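Local coordinates for protein beta-xylosidase (Uncultured organism, PDB 4MLG) that probably removes xylose units from the non-reducing ends of beta-1,4-linked xylo-oligosaccharides, acting as a beta-propeller glycoside hydrolase, at residues Asp11-Pro16 / Pro29-Glu34; Asn42-Asn47 / Gly80-Asp85; Gly270-His275 / Gly296-Arg301; His288-Pro293 / Ser302-Glu307. One frame throughout, in Å; residues are numbered along the deposited sequence.

Contact 1. Residues Asp11-Pro16 / Pro29-Glu34; sequences DYMADP and PSHDWE
The imidazole ring of H31 is met from several sides by 11-16. M13 CE lies over the centre of one face, 3.7 Å from the ring centroid in a CH-pi contact, and Y12 O stands at the ring edge, 3.4 Å from H31 CD2. Near H31 NE2 comes the carboxylate of D11, its plane turned 87° from that of the ring. The setting is an antiparallel strand pair, 12-14 against the end of 24-32, in the beta-propeller of glycoside hydrolase family 43. M13 and H31 are its non-hydrogen-bonded pair, both side chains on the same face of the sheet. The methionine is bent at chi2 (-67°), which leaves SD oblique to the imidazole, while M13 CB packs on P29 CG at 3.9 Å. D11 OD1 takes the backbone N-H of Y12 at 2.8 Å and, weakly, H31 NE2 at 3.1 Å. An alanine in place of D11 would probably leave H31 NE2 and the Y12 N-H without this carboxylate and the ring freer to turn, although D50 still accepts weakly from ND1. On the opposite face of the sheet lie A14, S30 and D32. The carboxylate of D32 forms a salt bridge with R301, and its OD2 also passes 3.3 Å from A14 CB. Backbone pairing is clearest where A14 N donates to S30 O at 2.9 Å. Beyond the strand end, S30 OG donates to D15 OD2 at 3.0 Å, using the anti lone pair of that oxygen.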
# COMPACT_ATOMS: atom_id res chain seq x y z
N ASP A 11 19.17 11.07 26.16
CA ASP A 11 17.97 10.57 25.51
C ASP A 11 18.17 9.14 25.01
O ASP A 11 19.28 8.62 25.04
CB ASP A 11 17.58 11.49 24.35
CG ASP A 11 16.07 11.62 24.18
OD1 ASP A 11 15.34 10.68 24.56
OD2 ASP A 11 15.62 12.67 23.68
N TYR A 12 17.09 8.52 24.54
CA TYR A 12 17.17 7.16 24.00
C TYR A 12 17.15 7.15 22.48
O TYR A 12 16.09 7.29 21.86
CB TYR A 12 16.03 6.30 24.55
CG TYR A 12 16.14 6.01 26.04
CD1 TYR A 12 17.16 5.20 26.53
CD2 TYR A 12 15.22 6.53 26.94
CE1 TYR A 12 17.26 4.93 27.88
CE2 TYR A 12 15.32 6.26 28.29
CZ TYR A 12 16.34 5.46 28.76
OH TYR A 12 16.44 5.20 30.11
N MET A 13 18.32 6.99 21.87
CA MET A 13 18.44 6.93 20.42
C MET A 13 18.90 5.55 19.97
O MET A 13 19.87 5.00 20.51
CB MET A 13 19.40 8.01 19.92
CG MET A 13 19.00 9.42 20.31
SD MET A 13 17.48 9.97 19.51
CE MET A 13 17.21 11.53 20.34
N ALA A 14 18.21 4.99 18.98
CA ALA A 14 18.48 3.62 18.54
C ALA A 14 18.64 3.52 17.02
O ALA A 14 18.40 4.48 16.30
CB ALA A 14 17.38 2.69 19.01
N ASP A 15 19.03 2.33 16.57
CA ASP A 15 19.23 2.05 15.14
C ASP A 15 20.12 3.08 14.46
O ASP A 15 19.70 3.72 13.50
CB ASP A 15 17.88 1.97 14.42
CG ASP A 15 16.86 1.13 15.17
OD1 ASP A 15 17.25 0.08 15.73
OD2 ASP A 15 15.68 1.53 15.21
N PRO A 16 21.37 3.24 14.95
CA PRO A 16 22.22 4.31 14.44
C PRO A 16 22.68 4.06 13.01
O PRO A 16 22.95 2.92 12.63
CB PRO A 16 23.42 4.28 15.39
CG PRO A 16 23.50 2.87 15.82
CD PRO A 16 22.08 2.38 15.91
N PRO A 29 19.95 8.21 13.95
CA PRO A 29 19.32 7.15 14.74
C PRO A 29 17.81 7.34 14.87
O PRO A 29 17.31 8.44 14.63
CB PRO A 29 19.97 7.33 16.11
CG PRO A 29 20.16 8.81 16.22
CD PRO A 29 20.42 9.32 14.81
N SER A 30 17.11 6.28 15.25
CA SER A 30 15.71 6.38 15.62
C SER A 30 15.62 7.00 17.01
O SER A 30 16.61 7.05 17.73
CB SER A 30 15.05 5.00 15.61
OG SER A 30 15.23 4.35 14.37
N HIS A 31 14.43 7.48 17.39
CA HIS A 31 14.26 8.10 18.70
C HIS A 31 13.27 7.32 19.57
O HIS A 31 12.06 7.49 19.46
CB HIS A 31 13.79 9.55 18.55
CG HIS A 31 13.71 10.30 19.85
ND1 HIS A 31 13.22 11.58 19.94
CD2 HIS A 31 14.07 9.94 21.11
CE1 HIS A 31 13.27 11.99 21.20
NE2 HIS A 31 13.78 11.01 21.93
N ASP A 32 13.80 6.48 20.45
CA ASP A 32 12.97 5.72 21.38
C ASP A 32 12.42 6.61 22.50
O ASP A 32 13.15 7.41 23.09
CB ASP A 32 13.77 4.56 22.00
CG ASP A 32 13.87 3.37 21.06
OD1 ASP A 32 12.94 3.16 20.26
OD2 ASP A 32 14.88 2.64 21.15
N TRP A 33 11.13 6.46 22.77
CA TRP A 33 10.50 7.17 23.88
C TRP A 33 9.47 6.24 24.52
O TRP A 33 9.00 5.30 23.89
CB TRP A 33 9.82 8.45 23.38
CG TRP A 33 8.59 8.21 22.57
CD1 TRP A 33 8.51 7.62 21.34
CD2 TRP A 33 7.24 8.56 22.93
NE1 TRP A 33 7.21 7.58 20.91
CE2 TRP A 33 6.41 8.15 21.87
CE3 TRP A 33 6.66 9.18 24.04
CZ2 TRP A 33 5.03 8.34 21.89
CZ3 TRP A 33 5.29 9.36 24.06
CH2 TRP A 33 4.49 8.95 22.99
N GLU A 34 9.15 6.51 25.78
CA GLU A 34 8.19 5.67 26.49
C GLU A 34 6.75 6.00 26.11
O GLU A 34 6.13 6.89 26.69
CB GLU A 34 8.37 5.80 28.01
CG GLU A 34 7.39 4.96 28.83
CD GLU A 34 7.59 3.47 28.65
OE1 GLU A 34 8.27 2.85 29.50
OE2 GLU A 34 7.07 2.90 27.67

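Contact 2. Residues Asn42-Asn47 / Gly80-Asp85; sequences NGDHFN and GRQLWD. With CA (calcium ion), chain M.
Strand 81-91 carries the calcium ligand D85 (OD2 to calcium 2.4 Å); just before it, Q82 and W84 fasten the loop 42-47 through the carbonyl oxygen of F46. Two side-chain N-H groups grip this oxygen from opposite faces of the carbonyl plane: W84 NE1 at 3.0 Å, with an N-H...O angle of 157°, and Q82 NE2 at 3.2 Å. Q82 reaches it with a chain extended beyond CG, and the indole presents its NE1 edge, with F46 CB packed 4.1 Å from W84 CZ2. F46 closes a type I beta turn that begins at G43 and is itself the centre of an inverse gamma turn, which is how the loop presents this carbonyl to the start of strand 81-91, an outer strand of its four-stranded antiparallel sheet. At the far end of the contact a salt bridge joins R81 NH1 to D44 OD1 at 3.0 Å. The carboxylate oxygen lies near the guanidinium plane, whereas the nitrogen stands above the carboxylate plane; R81 also forms a salt bridge through NE with D106, its stronger partner. A water donates to N42 O and D44 OD1, and a second accepts the backbone N-H of Q82 and donates weakly to N47 OD1.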
# COMPACT_ATOMS: atom_id res chain seq x y z
N ASN A 42 3.43 -7.47 17.51
CA ASN A 42 3.46 -6.63 16.31
C ASN A 42 4.35 -5.40 16.46
O ASN A 42 4.44 -4.58 15.55
CB ASN A 42 2.04 -6.23 15.90
CG ASN A 42 1.25 -5.60 17.04
OD1 ASN A 42 1.82 -4.96 17.93
ND2 ASN A 42 -0.06 -5.79 17.03
N GLY A 43 4.99 -5.28 17.62
CA GLY A 43 5.93 -4.21 17.86
C GLY A 43 5.30 -2.84 17.99
O GLY A 43 5.88 -1.84 17.58
N ASP A 44 4.10 -2.79 18.57
CA ASP A 44 3.42 -1.51 18.79
C ASP A 44 4.17 -0.64 19.79
O ASP A 44 4.07 0.59 19.74
CB ASP A 44 1.97 -1.74 19.26
CG ASP A 44 1.03 -2.04 18.11
OD1 ASP A 44 1.32 -1.63 16.97
OD2 ASP A 44 -0.01 -2.69 18.35
N HIS A 45 4.91 -1.27 20.70
CA HIS A 45 5.69 -0.53 21.69
C HIS A 45 6.84 0.24 21.05
O HIS A 45 7.37 1.18 21.64
CB HIS A 45 6.21 -1.47 22.78
CG HIS A 45 6.92 -2.68 22.25
ND1 HIS A 45 6.26 -3.80 21.81
CD2 HIS A 45 8.24 -2.94 22.11
CE1 HIS A 45 7.13 -4.70 21.41
NE2 HIS A 45 8.35 -4.21 21.58
N PHE A 46 7.23 -0.16 19.85
CA PHE A 46 8.18 0.62 19.06
C PHE A 46 7.43 1.75 18.36
O PHE A 46 7.23 1.71 17.15
CB PHE A 46 8.89 -0.27 18.04
CG PHE A 46 9.82 -1.27 18.64
CD1 PHE A 46 11.01 -0.86 19.23
CD2 PHE A 46 9.53 -2.62 18.62
CE1 PHE A 46 11.88 -1.78 19.79
CE2 PHE A 46 10.39 -3.55 19.18
CZ PHE A 46 11.57 -3.12 19.76
N ASN A 47 7.03 2.74 19.14
CA ASN A 47 6.20 3.82 18.63
C ASN A 47 6.97 5.13 18.49
O ASN A 47 6.55 6.17 18.99
CB ASN A 47 4.99 4.03 19.55
CG ASN A 47 3.87 4.81 18.88
OD1 ASN A 47 3.69 4.73 17.66
ND2 ASN A 47 3.11 5.56 19.67
N GLY A 80 1.11 7.59 8.80
CA GLY A 80 0.25 6.77 9.63
C GLY A 80 0.83 6.74 11.03
O GLY A 80 0.40 7.48 11.91
N ARG A 81 1.83 5.88 11.23
CA ARG A 81 2.51 5.79 12.52
C ARG A 81 3.85 5.06 12.42
O ARG A 81 4.13 4.37 11.44
CB ARG A 81 1.62 5.09 13.55
CG ARG A 81 1.17 3.69 13.14
CD ARG A 81 0.10 3.17 14.09
NE ARG A 81 -0.37 1.85 13.72
CZ ARG A 81 0.04 0.72 14.28
NH1 ARG A 81 0.95 0.76 15.25
NH2 ARG A 81 -0.44 -0.45 13.88
N GLN A 82 4.68 5.26 13.44
CA GLN A 82 5.94 4.53 13.62
C GLN A 82 7.04 4.85 12.61
O GLN A 82 7.11 4.25 11.54
CB GLN A 82 5.68 3.02 13.68
CG GLN A 82 4.82 2.59 14.87
CD GLN A 82 4.31 1.17 14.75
OE1 GLN A 82 3.61 0.83 13.80
NE2 GLN A 82 4.67 0.32 15.71
N LEU A 83 7.89 5.81 12.96
CA LEU A 83 9.10 6.11 12.20
C LEU A 83 10.23 5.20 12.66
O LEU A 83 10.82 5.43 13.71
CB LEU A 83 9.52 7.56 12.39
CG LEU A 83 8.92 8.63 11.48
CD1 LEU A 83 9.51 9.99 11.82
CD2 LEU A 83 9.17 8.27 10.03
N TRP A 84 10.54 4.18 11.87
CA TRP A 84 11.57 3.23 12.26
C TRP A 84 12.95 3.58 11.68
O TRP A 84 13.20 4.73 11.34
CB TRP A 84 11.14 1.79 11.91
CG TRP A 84 10.06 1.27 12.83
CD1 TRP A 84 9.39 1.98 13.79
CD2 TRP A 84 9.54 -0.07 12.89
NE1 TRP A 84 8.49 1.17 14.44
CE2 TRP A 84 8.56 -0.09 13.90
CE3 TRP A 84 9.81 -1.24 12.18
CZ2 TRP A 84 7.84 -1.25 14.22
CZ3 TRP A 84 9.09 -2.39 12.50
CH2 TRP A 84 8.12 -2.38 13.51
N ASP A 85 13.83 2.58 11.59
CA ASP A 85 15.22 2.81 11.18
C ASP A 85 15.37 3.44 9.80
O ASP A 85 14.98 2.85 8.80
CB ASP A 85 16.00 1.49 11.23
CG ASP A 85 17.41 1.63 10.69
OD1 ASP A 85 18.08 2.64 11.01
OD2 ASP A 85 17.85 0.73 9.94
CA CA M . 20.16 0.61 9.50
O HOH W 1 3.61 -1.90 15.39
O HOH W 2 4.48 7.24 15.40

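Contact 3. Residues Gly270-His275 / Gly296-Arg301; sequences GWTTHH and GKTWLR. With CA (calcium ion), chain M; SO4 (sulfate ion), chain N.
T298, T272 and R301 carry this meeting of two loops, the first of which continues to the calcium ligand H274. The two threonines touch through their methyl groups, T272 CG2 to T298 CG2 at 4.0 Å, with the side chains crossing at a slant. T298 CG2 also lies 3.7 Å from W271 CB, so the methyl is shared between two successive residues of 270-275. T272 holds OG1 between its backbone N and carbonyl carbon (chi1 68°), and R301 meets this hydroxyl with its side chain at about a right angle. The bond from R301 NH1 to T272 OG1 is weak, 3.5 Å long; the firmer tie of the guanidinium is the salt bridge of NE with D32. NH1 also donates, again weakly, to O1 of a sulfate ion at 3.4 Å, an oxygen lying in the guanidinium plane. The same sulfate accepts a weak bond from H274 ND1, while H274 NE2 binds calcium at 2.8 Å with the metal in the ring plane. The sulfate probably comes from the crystallisation liquor, though such ions often mark pockets. Loop 270-275 leads into strand 276-280 and loop 296-301 into strand 302-308, with strand 283-290 between them supplying H289 against both T272 and R301.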
# COMPACT_ATOMS: atom_id res chain seq x y z
N GLY A 270 19.06 -6.17 25.87
CA GLY A 270 17.91 -5.78 25.07
C GLY A 270 17.67 -6.80 23.98
O GLY A 270 18.61 -7.47 23.53
N TRP A 271 16.42 -6.93 23.54
CA TRP A 271 16.06 -7.93 22.55
C TRP A 271 16.60 -7.57 21.17
O TRP A 271 17.00 -8.44 20.40
CB TRP A 271 14.54 -8.08 22.49
CG TRP A 271 14.08 -9.33 21.80
CD1 TRP A 271 13.72 -10.51 22.39
CD2 TRP A 271 13.92 -9.53 20.38
NE1 TRP A 271 13.35 -11.42 21.43
CE2 TRP A 271 13.47 -10.84 20.19
CE3 TRP A 271 14.13 -8.71 19.26
CZ2 TRP A 271 13.21 -11.37 18.93
CZ3 TRP A 271 13.88 -9.24 18.01
CH2 TRP A 271 13.42 -10.55 17.85
N THR A 272 16.62 -6.28 20.86
CA THR A 272 17.01 -5.83 19.54
C THR A 272 18.49 -5.46 19.46
O THR A 272 19.08 -4.99 20.43
CB THR A 272 16.18 -4.61 19.09
OG1 THR A 272 16.52 -3.48 19.91
CG2 THR A 272 14.70 -4.90 19.22
N THR A 273 19.07 -5.68 18.28
CA THR A 273 20.42 -5.22 18.00
C THR A 273 20.47 -4.62 16.59
O THR A 273 20.03 -5.24 15.62
CB THR A 273 21.47 -6.34 18.18
OG1 THR A 273 22.78 -5.84 17.88
CG2 THR A 273 21.17 -7.54 17.30
N HIS A 274 20.98 -3.40 16.49
CA HIS A 274 21.01 -2.68 15.23
C HIS A 274 22.33 -1.94 15.11
O HIS A 274 22.91 -1.55 16.12
CB HIS A 274 19.84 -1.69 15.17
CG HIS A 274 19.38 -1.39 13.78
ND1 HIS A 274 18.17 -1.83 13.29
CD2 HIS A 274 19.96 -0.69 12.77
CE1 HIS A 274 18.02 -1.41 12.04
NE2 HIS A 274 19.10 -0.73 11.70
N HIS A 275 22.79 -1.72 13.88
CA HIS A 275 24.15 -1.21 13.70
C HIS A 275 24.36 -0.41 12.41
O HIS A 275 23.46 -0.24 11.60
CB HIS A 275 25.12 -2.38 13.68
CG HIS A 275 25.07 -3.16 12.40
ND1 HIS A 275 23.96 -3.88 12.02
CD2 HIS A 275 25.97 -3.30 11.40
CE1 HIS A 275 24.19 -4.45 10.85
NE2 HIS A 275 25.40 -4.12 10.46
N GLY A 296 17.35 -2.73 30.85
CA GLY A 296 16.78 -3.92 30.23
C GLY A 296 15.53 -3.71 29.41
O GLY A 296 15.02 -4.66 28.81
N LYS A 297 15.03 -2.48 29.37
CA LYS A 297 13.82 -2.18 28.61
C LYS A 297 14.09 -2.15 27.11
O LYS A 297 14.74 -1.24 26.61
CB LYS A 297 13.20 -0.86 29.08
CG LYS A 297 12.80 -0.86 30.55
CD LYS A 297 12.17 0.46 30.97
CE LYS A 297 11.80 0.45 32.44
NZ LYS A 297 11.20 1.73 32.89
N THR A 298 13.57 -3.16 26.41
CA THR A 298 13.79 -3.33 24.97
C THR A 298 13.47 -2.10 24.13
O THR A 298 14.25 -1.71 23.26
CB THR A 298 12.99 -4.53 24.44
OG1 THR A 298 13.41 -5.73 25.10
CG2 THR A 298 13.17 -4.69 22.94
N TRP A 299 12.32 -1.49 24.40
CA TRP A 299 11.84 -0.36 23.60
C TRP A 299 12.55 0.95 23.95
O TRP A 299 12.25 2.00 23.38
CB TRP A 299 10.33 -0.20 23.74
CG TRP A 299 9.86 -0.03 25.15
CD1 TRP A 299 9.55 1.15 25.77
CD2 TRP A 299 9.67 -1.06 26.12
NE1 TRP A 299 9.17 0.91 27.06
CE2 TRP A 299 9.23 -0.44 27.31
CE3 TRP A 299 9.81 -2.45 26.10
CZ2 TRP A 299 8.94 -1.16 28.46
CZ3 TRP A 299 9.52 -3.16 27.25
CH2 TRP A 299 9.09 -2.51 28.42
N LEU A 300 13.48 0.89 24.90
CA LEU A 300 14.27 2.06 25.28
C LEU A 300 15.75 1.76 25.10
O LEU A 300 16.37 1.12 25.94
CB LEU A 300 13.98 2.46 26.72
CG LEU A 300 12.55 2.86 27.07
CD1 LEU A 300 12.44 3.24 28.53
CD2 LEU A 300 12.08 3.99 26.17
N ARG A 301 16.32 2.23 23.99
CA ARG A 301 17.68 1.87 23.62
C ARG A 301 18.61 3.08 23.59
O ARG A 301 18.21 4.18 23.20
CB ARG A 301 17.66 1.18 22.25
CG ARG A 301 16.82 -0.09 22.22
CD ARG A 301 16.40 -0.47 20.81
NE ARG A 301 15.38 0.44 20.28
CZ ARG A 301 14.80 0.30 19.09
NH1 ARG A 301 15.13 -0.72 18.31
NH2 ARG A 301 13.89 1.17 18.69
CA CA M . 20.16 0.61 9.50
S SO4 N . 13.61 -1.74 14.33
O1 SO4 N . 13.70 -0.56 15.18
O2 SO4 N . 14.94 -2.17 13.93
O3 SO4 N . 12.93 -2.81 15.05
O4 SO4 N . 12.84 -1.40 13.13

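Contact 4. Residues His288-Pro293 / Ser302-Glu307; sequences HHDCVP and SLKVAE
K304 shares a face of this beta hairpin with H288 and D290, its CG over one face of the H288 ring in a CH-pi contact, 3.7 Å from the centroid and offset toward the rim, and its NZ in a salt bridge with D290. A306 CB stands at the edge of the same ring, 3.8 Å from H288 CE1. K304 is bent at chi3 (-58°), which turns CE, and NZ meets the syn side of D290 OD2 at 2.8 Å. This oxygen also bonds T322, and Y6 bonds both NZ and D290 OD1, so the buried charges have several partners. An alanine in place of K304 would probably leave D290 without its countercharge and open a gap over the H288 ring. Backbone bonds run both ways between H288 and K304, the one from H288 N being nearly straight at 173°, and both ways again between D290 and S302, where D290 N to S302 O measures 3.2 Å. The solvent side is slighter: exposed P293 merely rests on S302, its CG 3.7 Å from S302 CB. Strand 302-308 is flanked by 283-290 and 5-6 in a four-stranded antiparallel sheet, and strand 12-14 packs against S302, L303 and H289.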
# COMPACT_ATOMS: atom_id res chain seq x y z
N HIS A 288 26.15 1.03 17.43
CA HIS A 288 25.04 0.14 17.76
C HIS A 288 24.32 0.63 19.01
O HIS A 288 24.46 1.79 19.39
CB HIS A 288 25.52 -1.30 17.94
CG HIS A 288 26.59 -1.46 18.97
ND1 HIS A 288 27.88 -0.99 18.79
CD2 HIS A 288 26.58 -2.06 20.19
CE1 HIS A 288 28.60 -1.28 19.86
NE2 HIS A 288 27.84 -1.93 20.72
N HIS A 289 23.56 -0.25 19.66
CA HIS A 289 22.85 0.12 20.88
C HIS A 289 22.59 -1.05 21.82
O HIS A 289 22.61 -2.21 21.41
CB HIS A 289 21.53 0.83 20.56
CG HIS A 289 20.53 -0.03 19.84
ND1 HIS A 289 19.94 0.35 18.65
CD2 HIS A 289 20.02 -1.25 20.14
CE1 HIS A 289 19.10 -0.60 18.26
NE2 HIS A 289 19.14 -1.58 19.14
N ASP A 290 22.36 -0.73 23.09
CA ASP A 290 21.85 -1.70 24.06
C ASP A 290 20.96 -1.01 25.09
O ASP A 290 20.85 0.22 25.09
CB ASP A 290 22.98 -2.49 24.73
CG ASP A 290 24.03 -1.59 25.38
OD1 ASP A 290 23.72 -0.42 25.70
OD2 ASP A 290 25.16 -2.07 25.57
N CYS A 291 20.33 -1.79 25.95
CA CYS A 291 19.37 -1.24 26.90
C CYS A 291 19.90 -1.21 28.33
O CYS A 291 19.16 -1.46 29.28
CB CYS A 291 18.05 -2.02 26.83
SG CYS A 291 17.38 -2.14 25.16
N VAL A 292 21.18 -0.89 28.47
CA VAL A 292 21.81 -0.78 29.78
C VAL A 292 21.34 0.43 30.60
O VAL A 292 20.99 0.27 31.77
CB VAL A 292 23.36 -0.84 29.70
CG1 VAL A 292 23.98 -0.57 31.05
CG2 VAL A 292 23.82 -2.19 29.16
N PRO A 293 21.32 1.64 30.01
CA PRO A 293 20.83 2.78 30.80
C PRO A 293 19.35 2.66 31.17
O PRO A 293 18.94 3.19 32.21
CB PRO A 293 21.04 3.97 29.87
CG PRO A 293 22.13 3.55 28.95
CD PRO A 293 21.88 2.09 28.72
N SER A 302 19.85 2.87 24.00
CA SER A 302 20.86 3.93 24.00
C SER A 302 21.98 3.57 23.04
O SER A 302 22.57 2.49 23.14
CB SER A 302 21.42 4.13 25.41
OG SER A 302 20.37 4.35 26.35
N LEU A 303 22.28 4.47 22.11
CA LEU A 303 23.30 4.19 21.10
C LEU A 303 24.72 4.25 21.66
O LEU A 303 25.00 5.00 22.59
CB LEU A 303 23.14 5.09 19.87
CG LEU A 303 22.88 6.59 19.99
CD1 LEU A 303 24.04 7.33 20.64
CD2 LEU A 303 22.62 7.17 18.61
N LYS A 304 25.60 3.44 21.08
CA LYS A 304 26.97 3.35 21.55
C LYS A 304 27.90 2.98 20.39
O LYS A 304 27.46 2.47 19.36
CB LYS A 304 27.07 2.31 22.67
CG LYS A 304 26.56 0.93 22.28
CD LYS A 304 26.48 0.01 23.48
CE LYS A 304 27.83 -0.14 24.16
NZ LYS A 304 27.77 -1.04 25.35
N VAL A 305 29.19 3.25 20.57
CA VAL A 305 30.16 2.99 19.51
C VAL A 305 31.35 2.17 20.01
O VAL A 305 31.91 2.44 21.07
CB VAL A 305 30.65 4.31 18.86
CG1 VAL A 305 31.12 5.29 19.92
CG2 VAL A 305 31.75 4.03 17.84
N ALA A 306 31.70 1.14 19.24
CA ALA A 306 32.86 0.31 19.54
C ALA A 306 33.76 0.22 18.31
O ALA A 306 33.27 0.17 17.18
CB ALA A 306 32.43 -1.07 19.98
N GLU A 307 35.07 0.21 18.54
CA GLU A 307 36.03 0.14 17.44
C GLU A 307 35.98 -1.22 16.76
O GLU A 307 36.01 -2.26 17.42
CB GLU A 307 37.44 0.44 17.94
CG GLU A 307 38.49 0.43 16.84
CD GLU A 307 39.85 0.90 17.32
OE1 GLU A 307 39.99 1.16 18.54
OE2 GLU A 307 40.77 1.01 16.49

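How the contacts relate
Contacts 1 and 4 are buried pairings of antiparallel strands, whereas contacts 2 and 3 are partly buried and involve loops, each including one residue that binds the calcium ion. Backbone pairing frames contacts 1 and 4, with side chains packed on both faces; contacts 2 and 3 rely on side chains, with a salt bridge and a shared carbonyl in contact 2 and methyl packing with weak bonds in contact 3. D85 of contact 2 and H274 of contact 3 bind the same metal. R301 of contact 3 pairs with D32 of contact 1, and D15 N of contact 1 is bonded to H289 of contact 4. Contacts 3 and 4 interleave along the chain, while contacts 2 and 4 do not touch.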